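Side-chain contacts in putative uncharacterized protein (Chaetomium thermophilum, PDB 5T8V), which probably loads cohesin onto chromatin as a member of the Scc2/Nipped-B family, and is represented by its C-terminal HEAT-repeat part: residues S1007-M1012 / P1044-A1049; G252-A257 / A292-L297. All blocks are in the same frame, centred on the assembly; numbering follows the deposited sequence.

Contact 1: residues S1007-M1012 / P1044-A1049; sequences SVSKLM and PRNYVA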
# COMPACT_ATOMS: atom_id res chain seq x y z
N SER A 1007 -66.59 -2.82 -26.65
CA SER A 1007 -65.14 -2.87 -26.56
C SER A 1007 -64.53 -1.49 -26.32
O SER A 1007 -63.73 -1.33 -25.39
CB SER A 1007 -64.55 -3.47 -27.84
OG SER A 1007 -63.14 -3.59 -27.73
N VAL A 1008 -64.87 -0.50 -27.14
CA VAL A 1008 -64.28 0.83 -27.07
C VAL A 1008 -62.82 0.74 -27.52
O VAL A 1008 -62.42 1.42 -28.47
CB VAL A 1008 -64.38 1.44 -25.65
CG1 VAL A 1008 -63.92 2.89 -25.66
CG2 VAL A 1008 -65.82 1.33 -25.14
N SER A 1009 -62.02 -0.07 -26.82
CA SER A 1009 -60.67 -0.38 -27.28
C SER A 1009 -60.67 -0.67 -28.78
O SER A 1009 -59.93 -0.04 -29.55
CB SER A 1009 -60.12 -1.57 -26.50
OG SER A 1009 -60.52 -1.53 -25.14
N LYS A 1010 -61.50 -1.62 -29.20
CA LYS A 1010 -61.59 -1.95 -30.62
C LYS A 1010 -62.18 -0.81 -31.43
O LYS A 1010 -61.91 -0.71 -32.63
CB LYS A 1010 -62.43 -3.21 -30.81
CG LYS A 1010 -62.80 -3.48 -32.26
CD LYS A 1010 -63.16 -4.94 -32.48
CE LYS A 1010 -63.68 -5.15 -33.89
NZ LYS A 1010 -63.74 -6.60 -34.25
N LEU A 1011 -62.99 0.05 -30.81
CA LEU A 1011 -63.49 1.23 -31.52
C LEU A 1011 -62.36 2.20 -31.82
O LEU A 1011 -62.20 2.66 -32.96
CB LEU A 1011 -64.59 1.90 -30.70
CG LEU A 1011 -65.20 3.19 -31.28
CD1 LEU A 1011 -65.73 2.97 -32.69
CD2 LEU A 1011 -66.31 3.70 -30.37
N MET A 1012 -61.54 2.50 -30.81
CA MET A 1012 -60.39 3.37 -31.02
C MET A 1012 -59.45 2.78 -32.07
O MET A 1012 -59.07 3.46 -33.03
CB MET A 1012 -59.66 3.58 -29.68
CG MET A 1012 -60.55 4.18 -28.60
SD MET A 1012 -59.71 4.52 -27.04
CE MET A 1012 -59.49 2.87 -26.38
N PRO A 1044 -54.54 -6.11 -24.64
CA PRO A 1044 -53.77 -6.96 -25.55
C PRO A 1044 -54.61 -7.73 -26.55
O PRO A 1044 -54.09 -8.12 -27.61
CB PRO A 1044 -53.02 -7.91 -24.61
CG PRO A 1044 -52.96 -7.18 -23.31
CD PRO A 1044 -54.23 -6.40 -23.23
N ARG A 1045 -55.89 -7.98 -26.27
CA ARG A 1045 -56.71 -8.75 -27.20
C ARG A 1045 -56.83 -8.07 -28.56
O ARG A 1045 -57.13 -8.74 -29.55
CB ARG A 1045 -58.09 -9.01 -26.61
CG ARG A 1045 -58.09 -10.03 -25.48
CD ARG A 1045 -59.27 -10.99 -25.57
NE ARG A 1045 -59.29 -11.72 -26.84
CZ ARG A 1045 -58.55 -12.79 -27.10
NH1 ARG A 1045 -57.71 -13.28 -26.19
NH2 ARG A 1045 -58.64 -13.38 -28.28
N ASN A 1046 -56.60 -6.76 -28.63
CA ASN A 1046 -56.62 -6.07 -29.91
C ASN A 1046 -55.41 -6.43 -30.77
O ASN A 1046 -55.48 -6.31 -32.00
CB ASN A 1046 -56.68 -4.56 -29.71
CG ASN A 1046 -58.06 -4.08 -29.31
OD1 ASN A 1046 -58.25 -3.53 -28.23
ND2 ASN A 1046 -59.03 -4.28 -30.20
N TYR A 1047 -54.31 -6.87 -30.15
CA TYR A 1047 -53.12 -7.23 -30.91
C TYR A 1047 -53.43 -8.27 -31.99
O TYR A 1047 -52.95 -8.16 -33.12
CB TYR A 1047 -52.04 -7.78 -29.98
CG TYR A 1047 -51.17 -6.74 -29.30
CD1 TYR A 1047 -50.34 -5.91 -30.05
CD2 TYR A 1047 -51.15 -6.61 -27.92
CE1 TYR A 1047 -49.53 -4.97 -29.44
CE2 TYR A 1047 -50.35 -5.67 -27.30
CZ TYR A 1047 -49.54 -4.86 -28.06
OH TYR A 1047 -48.74 -3.92 -27.44
N VAL A 1048 -54.22 -9.29 -31.64
CA VAL A 1048 -54.43 -10.44 -32.52
C VAL A 1048 -55.63 -10.20 -33.44
O VAL A 1048 -56.27 -11.16 -33.89
CB VAL A 1048 -54.62 -11.73 -31.71
CG1 VAL A 1048 -53.36 -12.04 -30.92
CG2 VAL A 1048 -55.83 -11.63 -30.79
N ALA A 1049 -55.94 -8.94 -33.71
CA ALA A 1049 -57.00 -8.60 -34.65
C ALA A 1049 -56.41 -8.38 -36.03
O ALA A 1049 -55.37 -7.73 -36.18
CB ALA A 1049 -57.75 -7.35 -34.19
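Asn-1046 reaches across to the first turn of helix 1009-1016, where it meets Ser-1009 and Lys-1010. Its CB points toward that turn. CG lies anti to the carbonyl carbon (chi1 -76°), which sends the amide toward the start of helix 1009-1016. At the tip the two amide atoms part company. OD1 lies against Ser-1009 CB at 3.2 Å. ND2 lies over the backbone of Lys-1010, 3.5 Å from its CA, and it also touches the CB of that lysine. No hydrogen bond crosses between the segments, so the amide makes packing contacts here. The lysine chain then runs on, extended, and carries its ammonium end off from Asn-1046.

The helix start has its own polar bonds. Lys-1010 N donates to Ser-1007 OG at 3.0 Å, an ST motif, and Val-1008 holds the N-cap position. The hydroxyl of Ser-1009 has its main partner outside the contact, in Asn-988. Asn-1046 also opens a type I turn that runs to Ala-1049.

The contact lies in the helical solenoid of HEAT repeats. Asn-1046 sits in the loop between helices 1026-1042 and 1050-1062, and its side chain also touches Cys-1040 of the former. Next to it, Tyr-1047 packs against helices 1065-1086 and 1115-1133.

Contact 2: residues G252-A257 / A292-L297; sequences GFRLVA and ARTFKL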
# COMPACT_ATOMS: atom_id res chain seq x y z
N GLY A 252 31.23 -2.54 35.91
CA GLY A 252 32.60 -2.06 35.82
C GLY A 252 33.50 -3.04 35.10
O GLY A 252 34.34 -2.65 34.28
N PHE A 253 33.33 -4.33 35.37
CA PHE A 253 34.10 -5.32 34.62
C PHE A 253 33.82 -5.22 33.13
O PHE A 253 34.74 -5.20 32.31
CB PHE A 253 33.81 -6.73 35.13
CG PHE A 253 34.58 -7.09 36.36
CD1 PHE A 253 35.93 -7.35 36.29
CD2 PHE A 253 33.94 -7.16 37.59
CE1 PHE A 253 36.64 -7.68 37.42
CE2 PHE A 253 34.65 -7.49 38.72
CZ PHE A 253 36.00 -7.75 38.64
N ARG A 254 32.54 -5.16 32.75
CA ARG A 254 32.19 -5.03 31.34
C ARG A 254 32.92 -3.84 30.70
O ARG A 254 33.50 -3.96 29.62
CB ARG A 254 30.67 -4.86 31.19
CG ARG A 254 30.09 -5.37 29.88
CD ARG A 254 28.57 -5.49 29.98
NE ARG A 254 27.94 -4.25 30.42
CZ ARG A 254 26.67 -4.14 30.80
NH1 ARG A 254 25.88 -5.21 30.81
NH2 ARG A 254 26.19 -2.97 31.18
N LEU A 255 32.90 -2.70 31.38
CA LEU A 255 33.55 -1.51 30.83
C LEU A 255 35.05 -1.72 30.66
O LEU A 255 35.62 -1.41 29.61
CB LEU A 255 33.28 -0.31 31.74
CG LEU A 255 32.11 0.57 31.29
CD1 LEU A 255 31.62 1.45 32.42
CD2 LEU A 255 32.52 1.41 30.09
N VAL A 256 35.71 -2.25 31.70
CA VAL A 256 37.14 -2.54 31.59
C VAL A 256 37.42 -3.43 30.38
O VAL A 256 38.40 -3.23 29.65
CB VAL A 256 37.65 -3.18 32.90
CG1 VAL A 256 39.01 -3.85 32.69
CG2 VAL A 256 37.75 -2.12 33.98
N ALA A 257 36.56 -4.42 30.16
CA ALA A 257 36.75 -5.31 29.01
C ALA A 257 36.64 -4.55 27.70
O ALA A 257 37.47 -4.74 26.80
CB ALA A 257 35.73 -6.45 29.05
N ALA A 292 19.91 -9.62 25.16
CA ALA A 292 19.14 -8.52 25.71
C ALA A 292 19.98 -7.25 25.79
O ALA A 292 21.22 -7.29 25.85
CB ALA A 292 18.61 -8.88 27.10
N ARG A 293 19.30 -6.11 25.77
CA ARG A 293 19.95 -4.80 25.81
C ARG A 293 20.21 -4.44 27.26
O ARG A 293 19.36 -3.85 27.94
CB ARG A 293 19.10 -3.76 25.10
CG ARG A 293 18.68 -4.17 23.69
CD ARG A 293 17.83 -3.11 23.03
NE ARG A 293 17.48 -3.47 21.65
CZ ARG A 293 16.40 -4.16 21.29
NH1 ARG A 293 15.54 -4.58 22.21
NH2 ARG A 293 16.19 -4.42 20.01
N THR A 294 21.40 -4.79 27.75
CA THR A 294 21.76 -4.62 29.15
C THR A 294 22.81 -3.55 29.37
O THR A 294 23.38 -3.47 30.47
CB THR A 294 22.25 -5.96 29.73
OG1 THR A 294 23.50 -6.31 29.13
CG2 THR A 294 21.24 -7.07 29.45
N PHE A 295 23.10 -2.73 28.37
CA PHE A 295 24.09 -1.66 28.47
C PHE A 295 23.34 -0.33 28.52
O PHE A 295 22.86 0.16 27.50
CB PHE A 295 25.06 -1.71 27.29
CG PHE A 295 26.23 -0.79 27.42
CD1 PHE A 295 27.39 -1.20 28.07
CD2 PHE A 295 26.19 0.49 26.88
CE1 PHE A 295 28.47 -0.35 28.18
CE2 PHE A 295 27.28 1.34 27.00
CZ PHE A 295 28.41 0.91 27.65
N LYS A 296 23.25 0.24 29.72
CA LYS A 296 22.50 1.47 29.92
C LYS A 296 23.32 2.67 29.48
O LYS A 296 24.51 2.77 29.77
CB LYS A 296 22.09 1.62 31.38
CG LYS A 296 21.34 0.42 31.95
CD LYS A 296 20.03 0.18 31.23
CE LYS A 296 19.29 -1.01 31.84
NZ LYS A 296 17.99 -1.28 31.16
N LEU A 297 22.67 3.60 28.79
CA LEU A 297 23.29 4.84 28.35
C LEU A 297 22.85 5.98 29.25
O LEU A 297 21.77 5.95 29.85
CB LEU A 297 22.92 5.15 26.90
CG LEU A 297 23.23 4.04 25.88
CD1 LEU A 297 22.73 4.45 24.51
CD2 LEU A 297 24.72 3.73 25.85
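Arg-254 grips the backbone carbonyl of Thr-294 with its guanidinium group. The hydrogen bonds come first. NH2 donates to Thr-294 O at 2.9 Å, with an N-H...O angle of 131°. NH1 adds a weak bond to the same Thr-294 O at 3.1 Å. The oxygen lies at the guanidinium edge between NH1 and NH2, somewhat tilted from its plane, and both bonds are bent. NH2 approaches the carbonyl from a position tilted 29° out of the carbonyl plane. CG is anti to the backbone N and the chain runs out from the helix, and the bend at chi3 turns the guanidinium to the carbonyl.

A second polar approach is not a bond. Thr-294 OG1 lies 3.1 Å from Arg-254 NH1, but the angle is poor.

The carbonyl belongs to the residue just before strand 295-296. This strand pairs antiparallel with strand 302-303 in a small beta hairpin, and Phe-295 shares backbone hydrogen bonds with Ile-303. The hairpin is one of two small antiparallel pairs in a chain that is mostly helical. Arg-254 projects from helix 247-267 and ties that helix to the hairpin. A leucine in place of Arg-254 has no N-H to offer, and the Thr-294 carbonyl would probably lose its tie to helix 247-267.

Van der Waals contact comes from Phe-295. Its CB lies over one face of the guanidinium, offset toward the rim. Its ring atom CD1 is 3.8 Å from Arg-254 NH2, an oblique approach, and the ring and guanidinium planes are 49° apart. Helix 305-315 closes in as well, with Pro-305 touching both Arg-254 and Thr-294.

Charge plays a lesser part. Asp-251 forms a long, weak ion pair with Arg-254 NH2.

How the contacts relate
Contact 2 closes along the chain before contact 1 opens. Their centres are about 105 Å apart, their nearest atoms are about 80 Å apart, and they do not touch. They lie on opposite sides of the centre of the chain. Contact 1 is about 66 Å from that centre and contact 2 about 41 Å, measured from their own centres. Each joins parts of the chain about 32 to 35 residues apart, so both are local to their own region of the long helical solenoid. They differ in setting. Contact 1 sets a helix start against an inter-helix loop, and contact 2 a helix against a hairpin. No ligand or active site is known here to relate them to.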